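PDB 4U10: poly-beta-1,6-N-acetyl-D-glucosamine N-deacetylase from Aggregatibacter actinomycetemcomitans, which probably removes N-acetyl groups from poly-beta-1,6-N-acetyl-D-glucosamine, its zinc-binding polysaccharide deacetylase domain being the part described here. Local coordinates for residues Y77-Y81 / N82-P86; V123-T126 / W127-R131. All coordinates share one frame; numbering follows the deposited sequence.

Interaction 1 (Y77-Y81 / N82-P86); sequences YATMY and NVIYP
The N-H groups of V83 and I84 share one acceptor, T79 O: I84 N lies 2.9 Å from T79 O, nearly straight on, while V83 N reaches it at a C=O...N angle of 135° and from outside the carbonyl plane. The i+5 bond from I84, beside the i+4 bond from V83, marks the pi-type turn at 82-84, where the helix widens by one residue. The turn before it is alpha-helical, N82 N to A78 O at 3.0 Å; the one after keeps the i to i+5 spacing, Y85 N meeting M80 O at 2.9 Å. P86 has no N-H to give, which suits it to the kink here; its CD lies 3.5 Å from Y81 O.

M80 and I84 make the buried apolar contact. The unbranched methionine chain, here in its selenium form, can bend at chi2 (75°) and lay SE 3.9 Å from the branch I84 CG2, the two side chains crossing at about a right angle. Y81 CD1 comes no closer than 4.2 Å to Y85 CD2, a looser contact. The polar amide of N82 suits its exposed position; it stands 74° from the Y81 ring plane and sets N82 OD1 at the ring edge, 3.5 Å from Y81 CD2.

The helix 79-91 joins strands 68-75 and 95-99 in a beta-alpha-beta unit. M80 and I84 rest on F73 of strand 68-75, the hydroxyl of T79 suits its bond to S11 OG of strand 3-13, and Y81 is long enough for OH to bond to E132 of helix 127-135.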
loop_
_atom_site.group_PDB
_atom_site.type_symbol
_atom_site.label_atom_id
_atom_site.label_comp_id
_atom_site.label_asym_id
_atom_site.label_seq_id
_atom_site.Cartn_x
_atom_site.Cartn_y
_atom_site.Cartn_z
ATOM N N TYR A 77 4.451 -7.548 -3.937
ATOM C CA TYR A 77 5.422 -8.126 -4.954
ATOM C C TYR A 77 6.713 -8.591 -4.330
ATOM O O TYR A 77 7.242 -7.896 -3.474
ATOM C CB TYR A 77 5.739 -7.156 -6.088
ATOM C CG TYR A 77 4.548 -6.670 -6.878
ATOM C CD1 TYR A 77 3.748 -7.537 -7.638
ATOM C CD2 TYR A 77 4.197 -5.332 -6.845
ATOM C CE1 TYR A 77 2.654 -7.038 -8.353
ATOM C CE2 TYR A 77 3.152 -4.873 -7.539
ATOM C CZ TYR A 77 2.371 -5.718 -8.293
ATOM O OH TYR A 77 1.309 -5.126 -8.993
ATOM N N ALA A 78 7.227 -9.758 -4.789
ATOM C CA ALA A 78 8.491 -10.299 -4.356
ATOM C C ALA A 78 9.636 -9.250 -4.474
ATOM O O ALA A 78 10.595 -9.265 -3.713
ATOM C CB ALA A 78 8.829 -11.594 -5.109
ATOM N N THR A 79 9.487 -8.286 -5.341
ATOM C CA THR A 79 10.475 -7.209 -5.463
ATOM C C THR A 79 10.673 -6.403 -4.204
ATOM O O THR A 79 11.705 -5.785 -4.066
ATOM C CB THR A 79 10.155 -6.225 -6.607
ATOM O OG1 THR A 79 8.836 -5.641 -6.455
ATOM C CG2 THR A 79 10.344 -6.964 -7.940
HETATM N N MSE A 80 9.662 -6.347 -3.347
HETATM C CA MSE A 80 9.797 -5.733 -2.018
HETATM C C MSE A 80 10.957 -6.325 -1.288
HETATM O O MSE A 80 11.818 -5.622 -0.715
HETATM C CB MSE A 80 8.489 -5.786 -1.229
HETATM C CG MSE A 80 8.653 -5.136 0.146
HETATM SE SE MSE A 80 8.699 -3.193 -0.045
HETATM C CE MSE A 80 9.624 -2.823 1.644
ATOM N N TYR A 81 11.014 -7.640 -1.255
ATOM C CA TYR A 81 12.112 -8.273 -0.555
ATOM C C TYR A 81 13.403 -8.310 -1.342
ATOM O O TYR A 81 14.479 -8.157 -0.741
ATOM C CB TYR A 81 11.718 -9.691 -0.200
ATOM C CG TYR A 81 12.726 -10.468 0.637
ATOM C CD1 TYR A 81 12.773 -10.323 2.021
ATOM C CD2 TYR A 81 13.553 -11.415 0.055
ATOM C CE1 TYR A 81 13.672 -11.050 2.787
ATOM C CE2 TYR A 81 14.446 -12.158 0.827
ATOM C CZ TYR A 81 14.510 -11.964 2.178
ATOM O OH TYR A 81 15.366 -12.716 2.953
ATOM N N ASN A 82 13.307 -8.566 -2.657
ATOM C CA ASN A 82 14.467 -8.817 -3.518
ATOM C C ASN A 82 15.212 -7.589 -4.052
ATOM O O ASN A 82 16.378 -7.703 -4.414
ATOM C CB ASN A 82 14.088 -9.635 -4.769
ATOM C CG ASN A 82 13.608 -11.013 -4.428
ATOM O OD1 ASN A 82 14.025 -11.593 -3.421
ATOM N ND2 ASN A 82 12.656 -11.535 -5.218
ATOM N N VAL A 83 14.527 -6.461 -4.173
ATOM C CA VAL A 83 15.070 -5.308 -4.824
ATOM C C VAL A 83 14.983 -4.151 -3.851
ATOM O O VAL A 83 15.994 -3.557 -3.537
ATOM C CB VAL A 83 14.311 -4.975 -6.116
ATOM C CG1 VAL A 83 14.790 -3.641 -6.716
ATOM C CG2 VAL A 83 14.435 -6.115 -7.130
ATOM N N ILE A 84 13.816 -3.906 -3.281
ATOM C CA ILE A 84 13.614 -2.703 -2.488
ATOM C C ILE A 84 14.315 -2.771 -1.132
ATOM O O ILE A 84 14.998 -1.837 -0.724
ATOM C CB ILE A 84 12.115 -2.436 -2.333
ATOM C CG1 ILE A 84 11.526 -2.087 -3.698
ATOM C CG2 ILE A 84 11.870 -1.275 -1.383
ATOM C CD1 ILE A 84 10.083 -2.455 -3.843
ATOM N N TYR A 85 14.124 -3.862 -0.421
ATOM C CA TYR A 85 14.507 -3.962 0.964
ATOM C C TYR A 85 16.006 -3.758 1.160
ATOM O O TYR A 85 16.395 -2.943 1.975
ATOM C CB TYR A 85 13.934 -5.287 1.533
ATOM C CG TYR A 85 14.341 -5.643 2.927
ATOM C CD1 TYR A 85 14.103 -4.786 3.965
ATOM C CD2 TYR A 85 14.946 -6.892 3.214
ATOM C CE1 TYR A 85 14.492 -5.124 5.269
ATOM C CE2 TYR A 85 15.322 -7.240 4.502
ATOM C CZ TYR A 85 15.088 -6.364 5.512
ATOM O OH TYR A 85 15.458 -6.689 6.770
ATOM N N PRO A 86 16.858 -4.402 0.341
ATOM C CA PRO A 86 18.294 -4.145 0.464
ATOM C C PRO A 86 18.652 -2.626 0.358
ATOM O O PRO A 86 19.514 -2.149 1.097
ATOM C CB PRO A 86 18.916 -4.938 -0.686
ATOM C CG PRO A 86 17.872 -5.905 -1.151
ATOM C CD PRO A 86 16.533 -5.361 -0.716
#

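Interaction 2 (V123-T126 / W127-R131). Unlike the reference sequence in segment 127-131: D128 (reference Glu).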
loop_
_atom_site.group_PDB
_atom_site.type_symbol
_atom_site.label_atom_id
_atom_site.label_comp_id
_atom_site.label_asym_id
_atom_site.label_seq_id
_atom_site.Cartn_x
_atom_site.Cartn_y
_atom_site.Cartn_z
ATOM N N VAL A 123 5.377 -14.379 -7.840
ATOM C CA VAL A 123 5.234 -12.980 -8.043
ATOM C C VAL A 123 5.231 -12.251 -6.683
ATOM O O VAL A 123 5.671 -11.086 -6.639
ATOM C CB VAL A 123 3.988 -12.673 -8.865
ATOM C CG1 VAL A 123 3.821 -11.157 -9.008
ATOM C CG2 VAL A 123 4.138 -13.330 -10.237
ATOM N N PHE A 124 4.799 -12.927 -5.610
ATOM C CA PHE A 124 4.640 -12.282 -4.304
ATOM C C PHE A 124 5.525 -12.808 -3.224
ATOM O O PHE A 124 5.969 -13.964 -3.268
ATOM C CB PHE A 124 3.170 -12.341 -3.870
ATOM C CG PHE A 124 2.244 -11.770 -4.899
ATOM C CD1 PHE A 124 2.152 -10.429 -5.078
ATOM C CD2 PHE A 124 1.552 -12.598 -5.790
ATOM C CE1 PHE A 124 1.348 -9.895 -6.086
ATOM C CE2 PHE A 124 0.741 -12.073 -6.792
ATOM C CZ PHE A 124 0.638 -10.730 -6.941
ATOM N N VAL A 125 5.744 -11.985 -2.217
ATOM C CA VAL A 125 6.526 -12.386 -1.044
ATOM C C VAL A 125 5.932 -13.611 -0.308
ATOM O O VAL A 125 4.769 -13.905 -0.457
ATOM C CB VAL A 125 6.738 -11.236 -0.010
ATOM C CG1 VAL A 125 7.617 -10.105 -0.558
ATOM C CG2 VAL A 125 5.433 -10.697 0.532
ATOM N N THR A 126 6.757 -14.275 0.485
ATOM C CA THR A 126 6.321 -15.262 1.491
ATOM C C THR A 126 6.248 -14.555 2.854
ATOM O O THR A 126 6.875 -13.543 3.063
ATOM C CB THR A 126 7.312 -16.449 1.564
ATOM O OG1 THR A 126 8.579 -16.034 2.083
ATOM C CG2 THR A 126 7.570 -17.082 0.215
ATOM N N TRP A 127 5.520 -15.109 3.789
ATOM C CA TRP A 127 5.436 -14.531 5.122
ATOM C C TRP A 127 6.747 -14.487 5.924
ATOM O O TRP A 127 6.918 -13.594 6.763
ATOM C CB TRP A 127 4.382 -15.265 5.933
ATOM C CG TRP A 127 2.945 -14.967 5.556
ATOM C CD1 TRP A 127 2.035 -15.846 5.049
ATOM C CD2 TRP A 127 2.271 -13.728 5.687
ATOM N NE1 TRP A 127 0.838 -15.251 4.899
ATOM C CE2 TRP A 127 0.943 -13.933 5.242
ATOM C CE3 TRP A 127 2.669 -12.440 6.082
ATOM C CZ2 TRP A 127 -0.018 -12.908 5.224
ATOM C CZ3 TRP A 127 1.724 -11.409 6.075
ATOM C CH2 TRP A 127 0.378 -11.654 5.651
ATOM N N ASP A 128 7.638 -15.470 5.679
ATOM C CA ASP A 128 8.992 -15.491 6.245
ATOM C C ASP A 128 9.685 -14.212 5.842
ATOM O O ASP A 128 10.233 -13.543 6.661
ATOM C CB ASP A 128 9.859 -16.675 5.735
ATOM C CG ASP A 128 9.241 -18.076 6.059
ATOM O OD1 ASP A 128 8.735 -18.322 7.209
ATOM O OD2 ASP A 128 9.245 -18.948 5.140
ATOM N N GLN A 129 9.618 -13.866 4.568
ATOM C CA GLN A 129 10.214 -12.608 4.091
ATOM C C GLN A 129 9.646 -11.371 4.743
ATOM O O GLN A 129 10.368 -10.416 5.030
ATOM C CB GLN A 129 10.047 -12.584 2.594
ATOM C CG GLN A 129 10.954 -13.509 1.877
ATOM C CD GLN A 129 10.597 -13.701 0.409
ATOM O OE1 GLN A 129 9.510 -13.415 -0.018
ATOM N NE2 GLN A 129 11.553 -14.147 -0.369
ATOM N N VAL A 130 8.339 -11.380 5.019
ATOM C CA VAL A 130 7.672 -10.257 5.653
ATOM C C VAL A 130 8.107 -10.121 7.103
ATOM O O VAL A 130 8.356 -8.961 7.581
ATOM C CB VAL A 130 6.153 -10.425 5.631
ATOM C CG1 VAL A 130 5.456 -9.274 6.357
ATOM C CG2 VAL A 130 5.642 -10.585 4.208
ATOM N N ARG A 131 8.150 -11.271 7.818
ATOM C CA ARG A 131 8.702 -11.283 9.204
ATOM C C ARG A 131 10.121 -10.714 9.317
ATOM O O ARG A 131 10.376 -9.906 10.189
ATOM C CB ARG A 131 8.648 -12.698 9.830
ATOM C CG ARG A 131 7.316 -13.030 10.506
ATOM C CD ARG A 131 7.431 -14.378 11.237
ATOM N NE ARG A 131 7.638 -15.464 10.279
ATOM C CZ ARG A 131 6.664 -16.077 9.642
ATOM N NH1 ARG A 131 5.387 -15.711 9.869
ATOM N NH2 ARG A 131 6.921 -17.049 8.754
#
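Q129 reaches back past the start of its own helix to T126, and the two form a capping box whose bonds are unequal. The bond accepted by the glutamine is the shorter: T126 N donates to Q129 OE1 at 2.9 Å, almost straight at 167°, though it comes from above the amide carbonyl plane and not along a lone pair. The reciprocal bond, Q129 N to T126 OG1, is weak at 3.5 Å. Threonine suits the N-cap because its hydroxyl can accept from an N-H of the first turn; with chi1 at 67°, OG1 lies between the backbone N and the carbonyl carbon, facing that turn. Glutamine serves as the partner through its length: extended beyond CG, it brings its carbonyl oxygen to the N-H of the cap residue, with Q129 OE1 also 3.3 Å from V125 CA.

The first full turn is closed by V130 N to T126 O, 3.3 Å. Next to this bond V125 CG2 meets V130 CG2 at 3.7 Å, the valines crossing at about a right angle; two compact branched residues fill this buried corner. Farther along, R131 NH2 makes a salt bridge to D128 OD1 at 2.7 Å, on the anti side of the carboxylate. The carboxylate of D128, where the reference sequence has the longer acid glutamate, is probably also favoured by the positive N-terminal end of the helix dipole.

Helix 127-135 follows the loop after strand 117-119. V125, W127 and V130 pack on L104 of helix 101-104, W127 NE1 bonds to D105, and W127, V130 and R131 lie against helix 177-199.

From the N terminus, strand 68-75 leads through G76 into interaction 1, which shapes the first turns of helix 79-91. Interaction 2 comes later, after strand 117-119, where the loop enters helix 127-135. The two therefore stand in series, neither nested nor crossed, and each spans a continuous run without enclosing a long loop. They nevertheless touch, their centres about 10 Å apart: A78 N probably bonds to V123 O at 2.8 Å, and the Y81 ring packs on Q129, Y81 CD2 to Q129 NE2 at 3.4 Å. The touching atoms join the N-terminal turns of helix 79-91 to the loop and first turn of helix 127-135, just beyond the strand that ends with the zinc ligands D74 and D75.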